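Local coordinates for protein WZI (Escherichia coli, PDB 2YNK) that is an outer-membrane beta-barrel lectin that binds carbohydrate and underpins assembly of the group 1 capsule on the cell surface, at residues 80-85 and 432-437; 388-393 and 409-414. All blocks are in the same frame, centred on the assembly; numbering follows the deposited sequence.

Contact 1: 80-85 and 432-437. With HEX (hexane), chain R.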
loop_
_atom_site.group_PDB
_atom_site.type_symbol
_atom_site.label_atom_id
_atom_site.label_comp_id
_atom_site.label_asym_id
_atom_site.label_seq_id
_atom_site.Cartn_x
_atom_site.Cartn_y
_atom_site.Cartn_z
ATOM N N PRO A 80 -2.483 4.838 16.953
ATOM C CA PRO A 80 -1.078 5.232 16.984
ATOM C C PRO A 80 -0.894 6.731 16.736
ATOM O O PRO A 80 -1.700 7.354 16.054
ATOM C CB PRO A 80 -0.458 4.420 15.845
ATOM C CG PRO A 80 -1.323 3.225 15.716
ATOM C CD PRO A 80 -2.710 3.666 16.089
ATOM N N GLY A 81 0.160 7.295 17.304
ATOM C CA GLY A 81 0.438 8.713 17.174
ATOM C C GLY A 81 1.102 9.012 15.852
ATOM O O GLY A 81 0.806 10.027 15.232
ATOM N N THR A 82 2.005 8.134 15.420
ATOM C CA THR A 82 2.653 8.276 14.126
ATOM C C THR A 82 1.788 7.610 13.059
ATOM O O THR A 82 0.990 6.719 13.370
ATOM C CB THR A 82 4.055 7.630 14.125
ATOM O OG1 THR A 82 3.940 6.198 14.184
ATOM C CG2 THR A 82 4.874 8.135 15.305
ATOM N N PRO A 83 1.935 8.037 11.795
ATOM C CA PRO A 83 1.270 7.357 10.685
ATOM C C PRO A 83 1.860 5.962 10.457
ATOM O O PRO A 83 2.991 5.716 10.863
ATOM C CB PRO A 83 1.575 8.264 9.495
ATOM C CG PRO A 83 2.856 8.935 9.857
ATOM C CD PRO A 83 2.743 9.176 11.327
ATOM N N GLN A 84 1.097 5.079 9.818
ATOM C CA GLN A 84 1.483 3.673 9.664
ATOM C C GLN A 84 1.725 3.308 8.215
ATOM O O GLN A 84 1.199 3.926 7.298
ATOM C CB GLN A 84 0.403 2.744 10.217
ATOM C CG GLN A 84 0.051 2.989 11.664
ATOM C CD GLN A 84 1.225 2.788 12.576
ATOM O OE1 GLN A 84 1.595 1.653 12.881
ATOM N NE2 GLN A 84 1.825 3.891 13.026
ATOM N N GLY A 85 2.501 2.254 8.016
ATOM C CA GLY A 85 2.946 1.891 6.686
ATOM C C GLY A 85 2.008 1.019 5.885
ATOM O O GLY A 85 0.853 0.783 6.233
ATOM N N TRP A 432 3.807 1.096 21.291
ATOM C CA TRP A 432 4.430 2.340 20.823
ATOM C C TRP A 432 4.438 3.470 21.823
ATOM O O TRP A 432 3.626 3.498 22.746
ATOM C CB TRP A 432 3.768 2.794 19.528
ATOM C CG TRP A 432 2.303 3.109 19.686
ATOM C CD1 TRP A 432 1.729 4.310 20.108
ATOM C CD2 TRP A 432 1.165 2.214 19.446
ATOM N NE1 TRP A 432 0.363 4.215 20.134
ATOM C CE2 TRP A 432 -0.042 2.995 19.755
ATOM C CE3 TRP A 432 1.029 0.896 19.030
ATOM C CZ2 TRP A 432 -1.304 2.466 19.637
ATOM C CZ3 TRP A 432 -0.260 0.370 18.916
ATOM C CH2 TRP A 432 -1.400 1.140 19.216
ATOM N N TYR A 433 5.389 4.390 21.636
ATOM C CA TYR A 433 5.472 5.639 22.395
ATOM C C TYR A 433 5.709 6.791 21.427
ATOM O O TYR A 433 6.554 6.681 20.529
ATOM C CB TYR A 433 6.606 5.620 23.432
ATOM C CG TYR A 433 6.827 6.978 24.104
ATOM C CD1 TYR A 433 5.933 7.457 25.053
ATOM C CD2 TYR A 433 7.929 7.777 23.777
ATOM C CE1 TYR A 433 6.123 8.689 25.664
ATOM C CE2 TYR A 433 8.138 9.003 24.384
ATOM C CZ TYR A 433 7.225 9.462 25.324
ATOM O OH TYR A 433 7.400 10.686 25.932
ATOM N N THR A 434 4.969 7.886 21.619
ATOM C CA THR A 434 5.055 9.042 20.736
ATOM C C THR A 434 5.174 10.312 21.543
ATOM O O THR A 434 4.266 10.662 22.290
ATOM C CB THR A 434 3.819 9.201 19.833
ATOM O OG1 THR A 434 3.492 7.953 19.207
ATOM C CG2 THR A 434 4.097 10.236 18.767
ATOM N N ASN A 435 6.316 10.976 21.382
ATOM C CA ASN A 435 6.545 12.326 21.874
ATOM C C ASN A 435 5.834 13.295 20.923
ATOM O O ASN A 435 6.172 13.368 19.735
ATOM C CB ASN A 435 8.051 12.610 21.908
ATOM C CG ASN A 435 8.435 13.690 22.899
ATOM O OD1 ASN A 435 7.906 14.810 22.880
ATOM N ND2 ASN A 435 9.386 13.364 23.765
ATOM N N ALA A 436 4.846 14.024 21.446
ATOM C CA ALA A 436 4.052 14.953 20.642
ATOM C C ALA A 436 3.825 16.274 21.370
ATOM O O ALA A 436 4.069 16.377 22.573
ATOM C CB ALA A 436 2.721 14.316 20.284
ATOM N N ASN A 437 3.360 17.283 20.637
ATOM C CA ASN A 437 3.046 18.594 21.225
ATOM C C ASN A 437 1.541 18.878 21.328
ATOM O O ASN A 437 1.116 19.610 22.215
ATOM C CB ASN A 437 3.752 19.712 20.451
ATOM C CG ASN A 437 5.270 19.544 20.422
ATOM O OD1 ASN A 437 5.897 19.677 19.369
ATOM N ND2 ASN A 437 5.867 19.248 21.581
HETATM C C1 HEX R . 12.891 13.051 22.237
HETATM C C2 HEX R . 12.497 11.863 23.094
HETATM C C3 HEX R . 11.873 10.742 22.260
HETATM C C4 HEX R . 12.837 9.570 22.035
HETATM C C5 HEX R . 12.102 8.289 21.640
HETATM C C6 HEX R . 11.632 8.354 20.205
#
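Pro-80 lies over one face of the Trp-432 indole. Its CG stands 4.1 Å from the centroid of the six-membered ring of Trp-432, only 15° off the ring normal, a CH-pi contact. Pro-80 CA lies over the same face of the indole, offset toward the rim, 3.6 Å from Trp-432 NE1 of the five-membered ring. The indole reaches this place because CG of Trp-432 sits between its own backbone N and carbonyl carbon (chi1 62°), while a chi2 of 85° turns the indole plane roughly perpendicular to the plane through CA, CB and CG. Next along the loop, the backbone of Gly-81 faces Thr-434, with Gly-81 CA 3.7 Å from Thr-434 OG1. The methyls of the two threonines then meet, Thr-82 CG2 lying 4.1 Å from Thr-434 CG2. Farther along the strand, Asn-435 ND2 lies 3.5 Å from C2 of the bound hexane. No hydrogen bond joins the two segments, so the loop rests on the strand by van der Waals and CH-pi contacts. Its curve is braced internally: Gln-84 folds back and its NE2 donates to Thr-82 O at 3.0 Å, approaching from above the carbonyl plane. The other side-chain atom of that amide, OE1, accepts from Gln-414, and Arg-387 donates to Pro-83 O, tying the loop to two further strands. The segment 80-85 belongs to the loop between strands 69-76 and 95-104, and it is laid against strand 425-435, which runs between strands 408-422 and 444-454, with Thr-82 also touching Val-389 of strand 383-393.

Contact 2: 388-393 and 409-414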
loop_
_atom_site.group_PDB
_atom_site.type_symbol
_atom_site.label_atom_id
_atom_site.label_comp_id
_atom_site.label_asym_id
_atom_site.label_seq_id
_atom_site.Cartn_x
_atom_site.Cartn_y
_atom_site.Cartn_z
ATOM N N LEU A 388 11.551 3.542 14.238
ATOM C CA LEU A 388 11.689 4.922 14.699
ATOM C C LEU A 388 11.151 5.856 13.624
ATOM O O LEU A 388 11.249 5.562 12.430
ATOM C CB LEU A 388 13.150 5.264 14.990
ATOM C CG LEU A 388 13.817 4.531 16.155
ATOM C CD1 LEU A 388 15.328 4.720 16.116
ATOM C CD2 LEU A 388 13.256 5.001 17.488
ATOM N N VAL A 389 10.592 6.983 14.049
ATOM C CA VAL A 389 10.029 7.942 13.115
ATOM C C VAL A 389 10.035 9.367 13.677
ATOM O O VAL A 389 9.762 9.584 14.849
ATOM C CB VAL A 389 8.603 7.515 12.699
ATOM C CG1 VAL A 389 7.865 6.905 13.873
ATOM C CG2 VAL A 389 7.820 8.686 12.135
ATOM N N TYR A 390 10.385 10.317 12.816
ATOM C CA TYR A 390 10.290 11.744 13.087
ATOM C C TYR A 390 9.372 12.322 12.023
ATOM O O TYR A 390 9.568 12.048 10.838
ATOM C CB TYR A 390 11.667 12.414 13.004
ATOM C CG TYR A 390 11.625 13.933 12.993
ATOM C CD1 TYR A 390 11.315 14.639 11.824
ATOM C CD2 TYR A 390 11.883 14.664 14.146
ATOM C CE1 TYR A 390 11.263 16.022 11.810
ATOM C CE2 TYR A 390 11.837 16.050 14.141
ATOM C CZ TYR A 390 11.529 16.721 12.970
ATOM O OH TYR A 390 11.484 18.098 12.958
ATOM N N ALA A 391 8.394 13.138 12.438
ATOM C CA ALA A 391 7.375 13.649 11.515
ATOM C C ALA A 391 6.784 15.006 11.924
ATOM O O ALA A 391 6.155 15.126 12.973
ATOM C CB ALA A 391 6.267 12.616 11.363
ATOM N N LYS A 392 6.995 16.021 11.091
ATOM C CA LYS A 392 6.272 17.286 11.210
ATOM C C LYS A 392 5.042 17.173 10.334
ATOM O O LYS A 392 5.168 16.910 9.142
ATOM C CB LYS A 392 7.114 18.464 10.723
ATOM C CG LYS A 392 8.331 18.766 11.575
ATOM C CD LYS A 392 9.005 20.072 11.153
ATOM C CE LYS A 392 8.373 21.311 11.795
ATOM N NZ LYS A 392 7.016 21.650 11.280
ATOM N N VAL A 393 3.861 17.381 10.909
ATOM C CA VAL A 393 2.609 17.148 10.201
ATOM C C VAL A 393 1.652 18.351 10.281
ATOM O O VAL A 393 1.625 19.077 11.284
ATOM C CB VAL A 393 1.910 15.887 10.741
ATOM C CG1 VAL A 393 2.783 14.666 10.511
ATOM C CG2 VAL A 393 1.588 16.019 12.221
ATOM N N THR A 409 4.883 18.006 15.892
ATOM C CA THR A 409 6.128 17.293 15.589
ATOM C C THR A 409 6.107 15.979 16.356
ATOM O O THR A 409 5.992 15.970 17.577
ATOM C CB THR A 409 7.384 18.082 15.993
ATOM O OG1 THR A 409 7.468 19.278 15.211
ATOM C CG2 THR A 409 8.644 17.245 15.764
ATOM N N LEU A 410 6.210 14.876 15.633
ATOM C CA LEU A 410 6.105 13.552 16.231
ATOM C C LEU A 410 7.475 12.900 16.268
ATOM O O LEU A 410 8.179 12.909 15.274
ATOM C CB LEU A 410 5.138 12.699 15.415
ATOM C CG LEU A 410 3.813 13.403 15.118
ATOM C CD1 LEU A 410 2.922 12.492 14.289
ATOM C CD2 LEU A 410 3.113 13.855 16.403
ATOM N N LYS A 411 7.855 12.389 17.437
ATOM C CA LYS A 411 9.051 11.569 17.601
ATOM C C LYS A 411 8.596 10.309 18.307
ATOM O O LYS A 411 8.253 10.350 19.495
ATOM C CB LYS A 411 10.108 12.280 18.441
ATOM C CG LYS A 411 10.833 13.395 17.711
ATOM C CD LYS A 411 11.335 14.473 18.658
ATOM C CE LYS A 411 11.883 15.666 17.881
ATOM N NZ LYS A 411 12.194 16.840 18.746
ATOM N N GLY A 412 8.584 9.198 17.567
ATOM C CA GLY A 412 8.023 7.951 18.069
ATOM C C GLY A 412 8.841 6.705 17.785
ATOM O O GLY A 412 9.617 6.650 16.829
ATOM N N ILE A 413 8.635 5.707 18.641
ATOM C CA ILE A 413 9.218 4.381 18.516
ATOM C C ILE A 413 8.074 3.372 18.513
ATOM O O ILE A 413 7.107 3.522 19.263
ATOM C CB ILE A 413 10.183 4.083 19.687
ATOM C CG1 ILE A 413 10.837 2.696 19.528
ATOM C CG2 ILE A 413 9.463 4.193 21.025
ATOM C CD1 ILE A 413 11.986 2.443 20.490
ATOM N N GLN A 414 8.173 2.349 17.669
ATOM C CA GLN A 414 7.140 1.324 17.603
ATOM C C GLN A 414 7.781 -0.054 17.489
ATOM O O GLN A 414 8.561 -0.319 16.568
ATOM C CB GLN A 414 6.205 1.603 16.432
ATOM C CG GLN A 414 5.009 0.668 16.345
ATOM C CD GLN A 414 3.901 1.197 15.446
ATOM O OE1 GLN A 414 4.095 2.142 14.671
ATOM N NE2 GLN A 414 2.725 0.587 15.544
#
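Val-389 and Gly-412 form one of two hydrogen-bonded pairs that join the antiparallel strands 388-393 and 409-414, whose directions differ by 167°. Each residue of the pair donates its N-H to the other's carbonyl, at 3.0 Å both for Val-389 N to Gly-412 O and for Gly-412 N to Val-389 O. Ala-391 and Leu-410 repeat the pattern, with Leu-410 N 2.7 Å from Ala-391 O. CA-H...O contacts accompany these bonds, among them Tyr-390 CA to Leu-410 O.

Side-chain packing differs between the two faces. On the face of Leu-388, Tyr-390 and Lys-392, Leu-388 CD2 lies against CB and CG1 of Ile-413, and the side chains run alongside each other. Tyr-390, its CG anti to the backbone N (chi1 168°), extends beside Lys-411, whose CE meets the ring at its edge, 3.8 Å from Tyr-390 CE2. The methyl CG2 of Thr-409 touches the same CE2 obliquely, while Thr-409 OG1 approaches CG of Lys-392. On the face of Val-389 and Ala-391, Ala-391 CB is 4.2 Å from Leu-410 CB. Beyond this pair, Val-393 CG2 touches Leu-410 CD1 at 4.3 Å.

The alternation of hydrogen-bonded and non-hydrogen-bonded pairs is that of an antiparallel sheet; with strands 383-393 and 408-422 consecutive in the chain and adjacent in the sheet, it belongs to the up-and-down meander of this closed outer-membrane beta-barrel.

In the fold
Contact 1 and contact 2 have centres 6 Å apart and share the barrel sheet, where strand 425-435 follows strand 408-422 in the chain and lies next to it. Probable hydrogen bonds join them directly: Asn-435 N to Lys-411 O at 2.8 Å and Ile-413 N to Tyr-433 O at 3.0 Å. The loop of contact 1 packs against contact 2 as well, Gly-81 O lying 3.4 Å from Leu-410 CD1. The hexane beside Asn-435 of contact 1 is also about 4 Å, nearest atoms, from the side chain of Lys-411 in contact 2 and touches Gly-412, so one ligand spans both contacts. The side chain of Trp-432 is about 7 Å, nearest atoms, from a bound dodecane.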